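Local atomic coordinates of sialidase B (Streptococcus pneumoniae serotype 4, PDB entry 4XJW), a protein that cleaves terminal sialic acid residues from oligosaccharides, glycoproteins and glycolipids by hydrolysing their alpha-glycosidic linkages. Residues 61-74 with 77-91. The protein carries 1 engineered substitution. Numbering follows the deposited sequence.
With PO4 (phosphate ion), chain D.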
loop_
_atom_site.group_PDB
_atom_site.type_symbol
_atom_site.label_atom_id
_atom_site.label_comp_id
_atom_site.label_asym_id
_atom_site.label_seq_id
_atom_site.Cartn_x
_atom_site.Cartn_y
_atom_site.Cartn_z
ATOM N N ASN A 61 35.880 10.014 -12.447
ATOM C CA ASN A 61 34.593 10.585 -12.050
ATOM C C ASN A 61 33.907 11.344 -13.176
ATOM O O ASN A 61 33.143 12.281 -12.940
ATOM C CB ASN A 61 34.763 11.473 -10.812
ATOM C CG ASN A 61 35.243 10.697 -9.614
ATOM O OD1 ASN A 61 35.032 9.483 -9.524
ATOM N ND2 ASN A 61 35.906 11.386 -8.684
ATOM N N ASN A 62 34.195 10.940 -14.409
ATOM C CA ASN A 62 33.540 11.508 -15.565
ATOM C C ASN A 62 32.766 10.416 -16.275
ATOM O O ASN A 62 33.294 9.762 -17.181
ATOM C CB ASN A 62 34.561 12.105 -16.540
ATOM C CG ASN A 62 35.055 13.473 -16.118
ATOM O OD1 ASN A 62 35.153 13.781 -14.928
ATOM N ND2 ASN A 62 35.377 14.310 -17.106
ATOM N N TYR A 63 31.516 10.203 -15.862
ATOM C CA TYR A 63 30.689 9.177 -16.489
ATOM C C TYR A 63 29.212 9.339 -16.205
ATOM O O TYR A 63 28.811 10.018 -15.255
ATOM C CB TYR A 63 31.123 7.765 -16.079
ATOM C CG TYR A 63 30.910 7.423 -14.620
ATOM C CD1 TYR A 63 31.900 7.676 -13.682
ATOM C CD2 TYR A 63 29.729 6.825 -14.182
ATOM C CE1 TYR A 63 31.725 7.358 -12.365
ATOM C CE2 TYR A 63 29.549 6.505 -12.841
ATOM C CZ TYR A 63 30.555 6.774 -11.940
ATOM O OH TYR A 63 30.400 6.468 -10.607
ATOM N N PHE A 64 28.427 8.703 -17.068
ATOM C CA PHE A 64 27.000 8.516 -16.889
ATOM C C PHE A 64 26.749 7.027 -16.760
ATOM O O PHE A 64 27.351 6.220 -17.473
ATOM C CB PHE A 64 26.250 9.045 -18.098
ATOM C CG PHE A 64 24.805 8.609 -18.154
ATOM C CD1 PHE A 64 23.889 9.103 -17.237
ATOM C CD2 PHE A 64 24.368 7.718 -19.126
ATOM C CE1 PHE A 64 22.558 8.718 -17.286
ATOM C CE2 PHE A 64 23.036 7.322 -19.182
ATOM C CZ PHE A 64 22.137 7.817 -18.253
ATOM N N SER A 65 25.859 6.649 -15.857
ATOM C CA SER A 65 25.517 5.245 -15.729
ATOM C C SER A 65 24.052 5.084 -15.379
ATOM O O SER A 65 23.471 5.948 -14.714
ATOM C CB SER A 65 26.373 4.578 -14.657
ATOM O OG SER A 65 25.959 4.986 -13.359
ATOM N N ILE A 66 23.455 4.004 -15.879
ATOM C CA ILE A 66 22.172 3.518 -15.388
ATOM C C ILE A 66 22.483 2.258 -14.585
ATOM O O ILE A 66 23.029 1.293 -15.124
ATOM C CB ILE A 66 21.204 3.193 -16.539
ATOM C CG1 ILE A 66 20.860 4.455 -17.330
ATOM C CG2 ILE A 66 19.937 2.540 -15.994
ATOM C CD1 ILE A 66 20.195 4.172 -18.695
ATOM N N PHE A 67 22.163 2.265 -13.295
ATOM C CA PHE A 67 22.500 1.121 -12.440
ATOM C C PHE A 67 21.281 0.544 -11.731
ATOM O O PHE A 67 20.211 1.174 -11.682
ATOM C CB PHE A 67 23.575 1.491 -11.405
ATOM C CG PHE A 67 23.103 2.474 -10.360
ATOM C CD1 PHE A 67 22.524 2.028 -9.175
ATOM C CD2 PHE A 67 23.227 3.845 -10.570
ATOM C CE1 PHE A 67 22.072 2.928 -8.221
ATOM C CE2 PHE A 67 22.792 4.756 -9.615
ATOM C CZ PHE A 67 22.202 4.291 -8.435
ATOM N N MET A 68 21.452 -0.660 -11.190
ATOM C CA MET A 68 20.447 -1.278 -10.338
ATOM C C MET A 68 21.111 -1.950 -9.147
ATOM O O MET A 68 22.337 -2.149 -9.117
ATOM C CB MET A 68 19.622 -2.316 -11.096
ATOM C CG MET A 68 20.444 -3.491 -11.607
ATOM S SD MET A 68 19.439 -4.777 -12.385
ATOM C CE MET A 68 18.735 -5.598 -10.960
ATOM N N ARG A 69 20.293 -2.304 -8.169
ATOM C CA ARG A 69 20.754 -3.030 -6.991
ATOM C C ARG A 69 19.927 -4.289 -6.842
ATOM O O ARG A 69 18.817 -4.378 -7.384
ATOM C CB ARG A 69 20.619 -2.177 -5.726
ATOM C CG ARG A 69 21.514 -0.953 -5.687
ATOM C CD ARG A 69 21.447 -0.271 -4.323
ATOM N NE ARG A 69 22.246 0.952 -4.278
ATOM C CZ ARG A 69 23.535 1.000 -3.944
ATOM N NH1 ARG A 69 24.191 -0.108 -3.622
ATOM N NH2 ARG A 69 24.177 2.161 -3.944
ATOM N N ASP A 70 20.457 -5.265 -6.112
ATOM C CA ASP A 70 19.729 -6.518 -5.947
ATOM C C ASP A 70 18.510 -6.387 -5.018
ATOM O O ASP A 70 17.809 -7.363 -4.768
ATOM C CB ASP A 70 20.655 -7.669 -5.530
ATOM C CG ASP A 70 21.233 -7.496 -4.139
ATOM O OD1 ASP A 70 20.931 -6.483 -3.480
ATOM O OD2 ASP A 70 22.006 -8.384 -3.717
ATOM N N SER A 71 18.272 -5.171 -4.529
ATOM C CA SER A 71 17.079 -4.832 -3.759
ATOM C C SER A 71 15.943 -4.463 -4.696
ATOM O O SER A 71 14.797 -4.355 -4.269
ATOM C CB SER A 71 17.363 -3.613 -2.893
ATOM O OG SER A 71 17.655 -2.498 -3.723
ATOM N N GLY A 72 16.273 -4.246 -5.966
ATOM C CA GLY A 72 15.288 -3.805 -6.936
ATOM C C GLY A 72 15.344 -2.309 -7.203
ATOM O O GLY A 72 14.548 -1.798 -7.995
ATOM N N GLU A 73 16.269 -1.607 -6.542
ATOM C CA GLU A 73 16.474 -0.182 -6.775
ATOM C C GLU A 73 17.014 0.074 -8.184
ATOM O O GLU A 73 17.811 -0.710 -8.696
ATOM C CB GLU A 73 17.448 0.361 -5.726
ATOM C CG GLU A 73 17.885 1.817 -5.907
ATOM C CD GLU A 73 18.769 2.268 -4.770
ATOM O OE1 GLU A 73 18.433 1.944 -3.614
ATOM O OE2 GLU A 73 19.806 2.915 -5.039
ATOM N N ILE A 74 16.576 1.164 -8.806
ATOM C CA ILE A 74 17.139 1.623 -10.071
ATOM C C ILE A 74 17.657 3.045 -9.870
ATOM O O ILE A 74 17.094 3.811 -9.082
ATOM C CB ILE A 74 16.079 1.598 -11.208
ATOM C CG1 ILE A 74 16.732 1.642 -12.594
ATOM C CG2 ILE A 74 15.104 2.753 -11.064
ATOM C CD1 ILE A 74 17.397 0.338 -13.003
ATOM N N GLU A 77 23.777 7.789 -12.384
ATOM C CA GLU A 77 24.823 8.704 -11.972
ATOM C C GLU A 77 25.153 9.585 -13.171
ATOM O O GLU A 77 25.175 9.108 -14.309
ATOM C CB GLU A 77 26.067 7.929 -11.581
ATOM C CG GLU A 77 25.940 7.076 -10.360
ATOM C CD GLU A 77 27.295 6.830 -9.757
ATOM O OE1 GLU A 77 27.811 7.739 -9.068
ATOM O OE2 GLU A 77 27.859 5.749 -10.009
ATOM N N ILE A 78 25.378 10.873 -12.919
ATOM C CA ILE A 78 25.790 11.798 -13.972
ATOM C C ILE A 78 26.895 12.666 -13.395
ATOM O O ILE A 78 26.645 13.500 -12.519
ATOM C CB ILE A 78 24.612 12.652 -14.500
ATOM C CG1 ILE A 78 23.316 11.845 -14.521
ATOM C CG2 ILE A 78 24.907 13.168 -15.893
ATOM C CD1 ILE A 78 22.105 12.616 -14.077
ATOM N N ARG A 79 28.126 12.449 -13.859
ATOM C CA ARG A 79 29.291 13.011 -13.178
ATOM C C ARG A 79 30.288 13.632 -14.142
ATOM O O ARG A 79 30.609 13.048 -15.178
ATOM C CB ARG A 79 29.998 11.922 -12.369
ATOM C CG ARG A 79 29.072 11.137 -11.452
ATOM C CD ARG A 79 29.830 10.121 -10.639
ATOM N NE ARG A 79 30.726 10.776 -9.695
ATOM C CZ ARG A 79 31.587 10.146 -8.899
ATOM N NH1 ARG A 79 31.688 8.821 -8.928
ATOM N NH2 ARG A 79 32.353 10.852 -8.077
ATOM N N ASP A 80 30.787 14.810 -13.784
ATOM C CA ASP A 80 31.818 15.482 -14.571
ATOM C C ASP A 80 32.652 16.302 -13.595
ATOM O O ASP A 80 32.174 17.293 -13.043
ATOM C CB ASP A 80 31.181 16.389 -15.629
ATOM C CG ASP A 80 32.203 17.016 -16.579
ATOM O OD1 ASP A 80 33.228 17.544 -16.105
ATOM O OD2 ASP A 80 31.961 16.993 -17.804
ATOM N N ALA A 81 33.893 15.877 -13.375
ATOM C CA ALA A 81 34.748 16.487 -12.363
ATOM C C ALA A 81 35.154 17.904 -12.735
ATOM O O ALA A 81 35.357 18.746 -11.864
ATOM C CB ALA A 81 35.974 15.637 -12.129
ATOM N N GLN A 82 35.286 18.160 -14.032
ATOM C CA GLN A 82 35.706 19.477 -14.500
ATOM C C GLN A 82 34.575 20.498 -14.410
ATOM O O GLN A 82 34.820 21.702 -14.345
ATOM C CB GLN A 82 36.247 19.401 -15.928
ATOM C CG GLN A 82 37.645 18.785 -16.027
ATOM C CD GLN A 82 37.642 17.273 -15.862
ATOM O OE1 GLN A 82 36.980 16.558 -16.613
ATOM N NE2 GLN A 82 38.383 16.782 -14.884
ATOM N N LYS A 83 33.334 20.015 -14.420
ATOM C CA LYS A 83 32.180 20.883 -14.218
ATOM C C LYS A 83 31.782 20.919 -12.742
ATOM O O LYS A 83 30.949 21.731 -12.333
ATOM C CB LYS A 83 30.996 20.427 -15.074
ATOM C CG LYS A 83 31.253 20.434 -16.584
ATOM C CD LYS A 83 30.078 19.818 -17.353
ATOM C CE LYS A 83 30.306 19.824 -18.864
ATOM N NZ LYS A 83 31.568 19.128 -19.278
ATOM N N GLY A 84 32.389 20.047 -11.939
ATOM C CA GLY A 84 32.070 19.962 -10.525
ATOM C C GLY A 84 30.665 19.444 -10.269
ATOM O O GLY A 84 30.010 19.834 -9.298
ATOM N N ILE A 85 30.200 18.566 -11.152
ATOM C CA ILE A 85 28.853 18.018 -11.053
ATOM C C ILE A 85 28.901 16.539 -10.701
ATOM O O ILE A 85 29.606 15.755 -11.346
ATOM C CB ILE A 85 28.082 18.194 -12.370
ATOM C CG1 ILE A 85 27.775 19.669 -12.614
ATOM C CG2 ILE A 85 26.767 17.388 -12.340
ATOM C CD1 ILE A 85 27.252 19.978 -14.003
ATOM N N ASN A 86 28.149 16.158 -9.676
ATOM C CA ASN A 86 28.030 14.758 -9.307
ATOM C C ASN A 86 26.613 14.429 -8.884
ATOM O O ASN A 86 26.264 14.523 -7.708
ATOM C CB ASN A 86 29.005 14.399 -8.196
ATOM C CG ASN A 86 30.444 14.495 -8.642
ATOM O OD1 ASN A 86 30.947 13.606 -9.324
ATOM N ND2 ASN A 86 31.114 15.581 -8.267
ATOM N N TYR A 87 25.802 14.035 -9.852
ATOM C CA TYR A 87 24.407 13.749 -9.582
ATOM C C TYR A 87 24.191 12.254 -9.391
ATOM O O TYR A 87 24.756 11.433 -10.114
ATOM C CB TYR A 87 23.539 14.262 -10.724
ATOM C CG TYR A 87 23.511 15.765 -10.878
ATOM C CD1 TYR A 87 23.626 16.603 -9.773
ATOM C CD2 TYR A 87 23.369 16.345 -12.134
ATOM C CE1 TYR A 87 23.595 17.984 -9.919
ATOM C CE2 TYR A 87 23.331 17.717 -12.285
ATOM C CZ TYR A 87 23.447 18.530 -11.178
ATOM O OH TYR A 87 23.419 19.897 -11.332
ATOM N N LEU A 88 23.390 11.914 -8.390
ATOM C CA LEU A 88 22.963 10.543 -8.171
ATOM C C LEU A 88 21.470 10.586 -7.881
ATOM O O LEU A 88 21.045 11.197 -6.895
ATOM C CB LEU A 88 23.725 9.920 -6.995
ATOM C CG LEU A 88 23.149 8.591 -6.488
ATOM C CD1 LEU A 88 23.395 7.494 -7.483
ATOM C CD2 LEU A 88 23.723 8.211 -5.123
ATOM N N PHE A 89 20.680 9.961 -8.754
ATOM C CA PHE A 89 19.228 9.871 -8.563
ATOM C C PHE A 89 18.820 8.415 -8.578
ATOM O O PHE A 89 19.296 7.643 -9.405
ATOM C CB PHE A 89 18.477 10.594 -9.682
ATOM C CG PHE A 89 18.937 11.995 -9.898
ATOM C CD1 PHE A 89 18.821 12.932 -8.882
ATOM C CD2 PHE A 89 19.494 12.376 -11.105
ATOM C CE1 PHE A 89 19.256 14.237 -9.068
ATOM C CE2 PHE A 89 19.929 13.676 -11.299
ATOM C CZ PHE A 89 19.807 14.603 -10.278
ATOM N N SER A 90 17.927 8.035 -7.674
ATOM C CA SER A 90 17.518 6.641 -7.612
ATOM C C SER A 90 16.190 6.506 -6.895
ATOM O O SER A 90 15.739 7.435 -6.220
ATOM C CB SER A 90 18.580 5.809 -6.885
ATOM O OG SER A 90 18.576 6.131 -5.505
ATOM N N ARG A 91 15.555 5.348 -7.055
ATOM C CA ARG A 91 14.437 4.996 -6.208
ATOM C C ARG A 91 14.445 3.504 -5.916
ATOM O O ARG A 91 14.598 2.689 -6.827
ATOM C CB ARG A 91 13.097 5.367 -6.836
ATOM C CG ARG A 91 11.992 5.415 -5.789
ATOM C CD ARG A 91 10.616 5.290 -6.437
ATOM N NE ARG A 91 10.259 3.901 -6.711
ATOM C CZ ARG A 91 9.075 3.525 -7.183
ATOM N NH1 ARG A 91 8.149 4.446 -7.431
ATOM N NH2 ARG A 91 8.830 2.233 -7.402
HETATM P P PO4 D . 32.807 6.053 -6.826
HETATM O O1 PO4 D . 33.706 4.853 -6.977
HETATM O O2 PO4 D . 33.421 7.257 -7.515
HETATM O O3 PO4 D . 31.475 5.719 -7.476
HETATM O O4 PO4 D . 32.608 6.338 -5.360
HETATM O O HOH W 1 32.755 14.200 -11.115
HETATM O O HOH W 2 34.040 9.504 -6.324
HETATM O O HOH W 3 27.176 3.527 -11.334
#
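Phe64 with Ile78, a non-hydrogen-bonded pair, and Ser65 with Glu77, a hydrogen-bonded one, join strands 63-69 and 74-80 in an antiparallel beta hairpin of the N-terminal, concanavalin-like sialidase domain, far from the annotated catalytic residues. In the Ser65-Glu77 pair each N is 3.0 Å from the other's O. On their face of the sheet a polar network joins the two strands. Tyr63 OH donates to Glu77 OE2 at 2.7 Å, arriving from above the carboxylate plane, and accepts from Arg79 NH1 at 3.2 Å within the guanidinium plane. A phenol suits this place because its one oxygen serves both charges. The bend of Arg79 at chi3 (67°) carries its guanidinium alongside Tyr63, where Asn86 OD1 takes NE at 2.9 Å and holds the group's rotation. NH1 also reaches O2 of a phosphate, probably from the crystallisation liquor, while the Asn61 amide stacks over one guanidinium face, planes 22° apart. At the turn between strands 74-80 and 85-91, Asn62 uses both ends of its amide: OD1 accepts from Ala81 N at 2.9 Å, and ND2 donates to Gln82 OE1 at 2.8 Å. Leu88 CD1 lies 3.5 Å from Phe67 CE2, an apolar contact reaching past strand 74-80 to strand 85-91; Ile74, opening strand 74-80, pairs with Arg91 of 85-91 through two backbone bonds. On the other face, Phe64 CD1 meets Ile78 CG1, and the Phe64 ring also meets Phe110. The three strands are consecutive in a six-stranded sheet; strand 46-53 flanks 63-69, whereas 85-91 is outermost, and Val153 and Arg155 of strand 153-155 touch Tyr63.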